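Local coordinates for chain length determinant protein (Shigella flexneri, PDB 4E2H) that probably sets the length of O-antigen polysaccharide chains of lipopolysaccharide from the periplasmic side of the inner membrane, at residues L137-K148 and E198-Y209. Numbering follows the deposited sequence.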
loop_
_atom_site.group_PDB
_atom_site.type_symbol
_atom_site.label_atom_id
_atom_site.label_comp_id
_atom_site.label_asym_id
_atom_site.label_seq_id
_atom_site.Cartn_x
_atom_site.Cartn_y
_atom_site.Cartn_z
ATOM N N LEU C 137 -13.545 7.065 -5.052
ATOM C CA LEU C 137 -14.901 6.714 -5.456
ATOM C C LEU C 137 -15.604 7.963 -5.995
ATOM O O LEU C 137 -15.966 8.035 -7.165
ATOM C CB LEU C 137 -15.703 6.133 -4.297
ATOM C CG LEU C 137 -15.454 4.660 -3.967
ATOM C CD1 LEU C 137 -16.495 4.188 -2.978
ATOM C CD2 LEU C 137 -15.499 3.831 -5.235
ATOM N N ARG C 138 -15.785 8.948 -5.127
ATOM C CA ARG C 138 -16.399 10.192 -5.522
ATOM C C ARG C 138 -15.876 10.651 -6.877
ATOM O O ARG C 138 -16.658 10.978 -7.775
ATOM C CB ARG C 138 -16.147 11.271 -4.478
ATOM C CG ARG C 138 -16.638 12.624 -4.922
ATOM C CD ARG C 138 -16.472 13.673 -3.839
ATOM N NE ARG C 138 -15.585 13.228 -2.766
ATOM C CZ ARG C 138 -14.264 13.406 -2.745
ATOM N NH1 ARG C 138 -13.645 14.024 -3.754
ATOM N NH2 ARG C 138 -13.562 12.951 -1.711
ATOM N N THR C 139 -14.559 10.685 -7.028
ATOM C CA THR C 139 -13.974 11.110 -8.297
ATOM C C THR C 139 -14.470 10.283 -9.482
ATOM O O THR C 139 -14.794 10.831 -10.559
ATOM C CB THR C 139 -12.449 11.046 -8.273
ATOM O OG1 THR C 139 -11.942 12.145 -7.495
ATOM C CG2 THR C 139 -11.880 11.092 -9.719
ATOM N N GLN C 140 -14.521 8.969 -9.282
ATOM C CA GLN C 140 -14.934 8.046 -10.327
ATOM C C GLN C 140 -16.444 8.114 -10.526
ATOM O O GLN C 140 -16.959 7.782 -11.594
ATOM C CB GLN C 140 -14.507 6.629 -9.973
ATOM C CG GLN C 140 -13.238 6.218 -10.647
ATOM C CD GLN C 140 -12.856 4.789 -10.333
ATOM O OE1 GLN C 140 -12.956 4.337 -9.183
ATOM N NE2 GLN C 140 -12.421 4.060 -11.358
ATOM N N GLU C 141 -17.153 8.534 -9.485
ATOM C CA GLU C 141 -18.577 8.779 -9.595
ATOM C C GLU C 141 -18.818 9.958 -10.538
ATOM O O GLU C 141 -19.643 9.896 -11.451
ATOM C CB GLU C 141 -19.165 9.087 -8.222
ATOM C CG GLU C 141 -20.084 8.019 -7.687
ATOM C CD GLU C 141 -19.581 7.405 -6.384
ATOM O OE1 GLU C 141 -19.039 8.170 -5.531
ATOM O OE2 GLU C 141 -19.723 6.158 -6.222
ATOM N N VAL C 142 -18.085 11.036 -10.307
ATOM C CA VAL C 142 -18.242 12.256 -11.094
ATOM C C VAL C 142 -17.919 12.032 -12.571
ATOM O O VAL C 142 -18.662 12.474 -13.454
ATOM C CB VAL C 142 -17.317 13.344 -10.573
ATOM C CG1 VAL C 142 -17.185 14.447 -11.626
ATOM C CG2 VAL C 142 -17.820 13.866 -9.211
ATOM N N VAL C 143 -16.807 11.343 -12.827
ATOM C CA VAL C 143 -16.393 11.004 -14.180
ATOM C C VAL C 143 -17.478 10.270 -14.952
ATOM O O VAL C 143 -17.673 10.547 -16.136
ATOM C CB VAL C 143 -15.147 10.105 -14.176
ATOM C CG1 VAL C 143 -14.893 9.534 -15.558
ATOM C CG2 VAL C 143 -13.938 10.879 -13.678
ATOM N N ALA C 144 -18.158 9.322 -14.293
ATOM C CA ALA C 144 -19.156 8.499 -14.970
ATOM C C ALA C 144 -20.491 9.221 -15.130
ATOM O O ALA C 144 -21.255 8.908 -16.043
ATOM C CB ALA C 144 -19.356 7.195 -14.262
ATOM N N GLN C 145 -20.779 10.182 -14.256
ATOM C CA GLN C 145 -22.028 10.936 -14.365
ATOM C C GLN C 145 -21.940 11.963 -15.485
ATOM O O GLN C 145 -22.941 12.334 -16.106
ATOM C CB GLN C 145 -22.342 11.663 -13.063
ATOM C CG GLN C 145 -23.621 12.474 -13.142
ATOM C CD GLN C 145 -24.859 11.591 -13.138
ATOM O OE1 GLN C 145 -24.824 10.447 -12.675
ATOM N NE2 GLN C 145 -25.970 12.129 -13.638
ATOM N N GLU C 146 -20.731 12.443 -15.726
ATOM C CA GLU C 146 -20.547 13.422 -16.775
ATOM C C GLU C 146 -20.371 12.714 -18.101
ATOM O O GLU C 146 -20.799 13.202 -19.136
ATOM C CB GLU C 146 -19.402 14.369 -16.440
ATOM C CG GLU C 146 -19.680 15.076 -15.116
ATOM C CD GLU C 146 -18.703 16.213 -14.830
ATOM O OE1 GLU C 146 -17.585 16.207 -15.423
ATOM O OE2 GLU C 146 -19.051 17.110 -14.008
ATOM N N GLN C 147 -19.753 11.547 -18.075
ATOM C CA GLN C 147 -19.764 10.716 -19.259
ATOM C C GLN C 147 -21.208 10.541 -19.713
ATOM O O GLN C 147 -21.542 10.758 -20.880
ATOM C CB GLN C 147 -19.131 9.361 -18.969
ATOM C CG GLN C 147 -17.637 9.347 -19.157
ATOM C CD GLN C 147 -17.232 9.753 -20.569
ATOM O OE1 GLN C 147 -16.944 10.925 -20.836
ATOM N NE2 GLN C 147 -17.201 8.783 -21.479
ATOM N N LYS C 148 -22.070 10.168 -18.776
ATOM C CA LYS C 148 -23.469 9.932 -19.096
ATOM C C LYS C 148 -24.141 11.209 -19.590
ATOM O O LYS C 148 -24.753 11.213 -20.658
ATOM C CB LYS C 148 -24.199 9.340 -17.891
ATOM C CG LYS C 148 -25.698 9.214 -18.035
ATOM C CD LYS C 148 -26.260 8.438 -16.850
ATOM C CE LYS C 148 -27.680 8.874 -16.543
ATOM N NZ LYS C 148 -27.987 8.798 -15.090
ATOM N N GLU C 198 -33.624 8.893 -18.766
ATOM C CA GLU C 198 -32.224 9.210 -18.543
ATOM C C GLU C 198 -31.876 9.146 -17.061
ATOM O O GLU C 198 -30.703 9.051 -16.685
ATOM C CB GLU C 198 -31.931 10.601 -19.134
ATOM C CG GLU C 198 -31.354 11.629 -18.165
ATOM C CD GLU C 198 -32.301 11.978 -17.017
ATOM O OE1 GLU C 198 -31.813 12.428 -15.957
ATOM O OE2 GLU C 198 -33.532 11.805 -17.168
ATOM N N ALA C 199 -32.907 9.194 -16.227
ATOM C CA ALA C 199 -32.730 9.280 -14.781
ATOM C C ALA C 199 -32.580 7.892 -14.187
ATOM O O ALA C 199 -32.766 7.702 -12.991
ATOM C CB ALA C 199 -33.922 9.980 -14.150
ATOM N N THR C 200 -32.231 6.933 -15.035
ATOM C CA THR C 200 -32.372 5.518 -14.730
ATOM C C THR C 200 -31.432 4.783 -15.666
ATOM O O THR C 200 -31.309 3.565 -15.624
ATOM C CB THR C 200 -33.845 5.064 -14.969
ATOM O OG1 THR C 200 -34.735 5.833 -14.139
ATOM C CG2 THR C 200 -34.029 3.595 -14.655
ATOM N N ARG C 201 -30.812 5.540 -16.563
ATOM C CA ARG C 201 -29.785 4.987 -17.423
ATOM C C ARG C 201 -28.645 4.650 -16.462
ATOM O O ARG C 201 -28.229 5.491 -15.645
ATOM C CB ARG C 201 -29.355 6.017 -18.475
ATOM C CG ARG C 201 -28.422 5.485 -19.577
ATOM C CD ARG C 201 -27.991 6.602 -20.546
ATOM N NE ARG C 201 -27.256 6.151 -21.740
ATOM C CZ ARG C 201 -27.799 5.942 -22.937
ATOM N NH1 ARG C 201 -29.100 6.140 -23.115
ATOM N NH2 ARG C 201 -27.039 5.533 -23.953
ATOM N N PRO C 202 -28.157 3.408 -16.521
ATOM C CA PRO C 202 -27.170 2.977 -15.526
ATOM C C PRO C 202 -25.766 3.506 -15.806
ATOM O O PRO C 202 -25.305 3.463 -16.954
ATOM C CB PRO C 202 -27.197 1.451 -15.655
ATOM C CG PRO C 202 -27.605 1.203 -17.064
ATOM C CD PRO C 202 -28.561 2.317 -17.419
ATOM N N LEU C 203 -25.100 3.997 -14.767
ATOM C CA LEU C 203 -23.731 4.455 -14.905
ATOM C C LEU C 203 -22.822 3.291 -15.265
ATOM O O LEU C 203 -22.973 2.193 -14.734
ATOM C CB LEU C 203 -23.266 5.090 -13.603
ATOM C CG LEU C 203 -24.021 6.386 -13.314
ATOM C CD1 LEU C 203 -23.635 6.973 -11.953
ATOM C CD2 LEU C 203 -23.777 7.398 -14.452
ATOM N N VAL C 204 -21.887 3.519 -16.178
ATOM C CA VAL C 204 -20.865 2.519 -16.460
ATOM C C VAL C 204 -19.565 2.855 -15.705
ATOM O O VAL C 204 -19.103 4.002 -15.732
ATOM C CB VAL C 204 -20.616 2.392 -17.965
ATOM C CG1 VAL C 204 -19.218 1.900 -18.224
ATOM C CG2 VAL C 204 -21.611 1.438 -18.562
ATOM N N PHE C 205 -18.985 1.871 -15.022
ATOM C CA PHE C 205 -17.751 2.105 -14.268
ATOM C C PHE C 205 -16.621 1.160 -14.618
ATOM O O PHE C 205 -16.853 0.061 -15.111
ATOM C CB PHE C 205 -18.004 1.934 -12.779
ATOM C CG PHE C 205 -18.938 2.938 -12.204
ATOM C CD1 PHE C 205 -18.512 4.239 -11.966
ATOM C CD2 PHE C 205 -20.245 2.582 -11.881
ATOM C CE1 PHE C 205 -19.369 5.177 -11.414
ATOM C CE2 PHE C 205 -21.115 3.521 -11.322
ATOM C CZ PHE C 205 -20.673 4.823 -11.086
ATOM N N SER C 206 -15.400 1.573 -14.292
ATOM C CA SER C 206 -14.232 0.704 -14.405
ATOM C C SER C 206 -14.309 -0.460 -13.397
ATOM O O SER C 206 -14.892 -0.322 -12.318
ATOM C CB SER C 206 -12.960 1.529 -14.174
ATOM O OG SER C 206 -11.831 0.962 -14.820
ATOM N N PRO C 207 -13.728 -1.614 -13.749
ATOM C CA PRO C 207 -13.716 -2.726 -12.792
ATOM C C PRO C 207 -13.051 -2.274 -11.499
ATOM O O PRO C 207 -13.438 -2.726 -10.416
ATOM C CB PRO C 207 -12.852 -3.780 -13.482
ATOM C CG PRO C 207 -12.895 -3.391 -14.964
ATOM C CD PRO C 207 -12.950 -1.911 -14.964
ATOM N N ASN C 208 -12.069 -1.381 -11.616
ATOM C CA ASN C 208 -11.427 -0.808 -10.448
ATOM C C ASN C 208 -12.413 -0.134 -9.510
ATOM O O ASN C 208 -12.151 0.017 -8.313
ATOM C CB ASN C 208 -10.384 0.229 -10.840
ATOM C CG ASN C 208 -9.912 1.043 -9.639
ATOM O OD1 ASN C 208 -10.418 2.143 -9.376
ATOM N ND2 ASN C 208 -8.957 0.483 -8.883
ATOM N N TYR C 209 -13.532 0.312 -10.058
ATOM C CA TYR C 209 -14.528 0.965 -9.246
ATOM C C TYR C 209 -15.185 -0.048 -8.325
ATOM O O TYR C 209 -15.408 0.241 -7.148
ATOM C CB TYR C 209 -15.582 1.629 -10.107
ATOM C CG TYR C 209 -16.707 2.189 -9.290
ATOM C CD1 TYR C 209 -16.548 3.361 -8.563
ATOM C CD2 TYR C 209 -17.923 1.541 -9.228
ATOM C CE1 TYR C 209 -17.594 3.879 -7.800
ATOM C CE2 TYR C 209 -18.973 2.050 -8.476
ATOM C CZ TYR C 209 -18.807 3.215 -7.763
ATOM O OH TYR C 209 -19.863 3.715 -7.014
HETATM O O HOH W 1 -21.190 6.563 -17.344
#
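Tyr209 reaches across to the long helix 97-164 and donates a hydrogen bond from its hydroxyl to Glu141, OH to OE2 2.6 Å, meeting the carboxylate oxygen nearly along its C-O axis. The carboxylate stands almost perpendicular to the phenol ring (88°), with OE2 at the ring's edge. Leu137 brings CD2 up to the same ring, 3.3 Å from CE1 of Tyr209, a tight approach. Phe205 places its CD1 over the centre of one Tyr209 face and points CE1 at the methyl of Ala144, 3.5 Å from CB; the carbonyl oxygen of Gln140 lies in plane at the edge of the Phe205 ring. Leu203 CD2 sits 3.6 Å from Lys148 CD. The lysine runs out nearly straight, CG anti to the backbone N (chi1 172°), until a bend at chi4, and its NZ makes a weak hydrogen bond to Arg201 O at 3.4 Å. A water donates to Ala144 O (2.7 Å) and weakly accepts from Val204 N. Outward, Arg201 hydrogen-bonds Ser188 of the second subunit, and Glu146 forms a salt bridge with Arg213 of the third subunit. The extended run 201-206 thus lies along the long helix mainly through side-chain packing, with a short phenol-carboxylate bond that probably ties the start of helix 207-219 to it and would favour the charged form of Glu141.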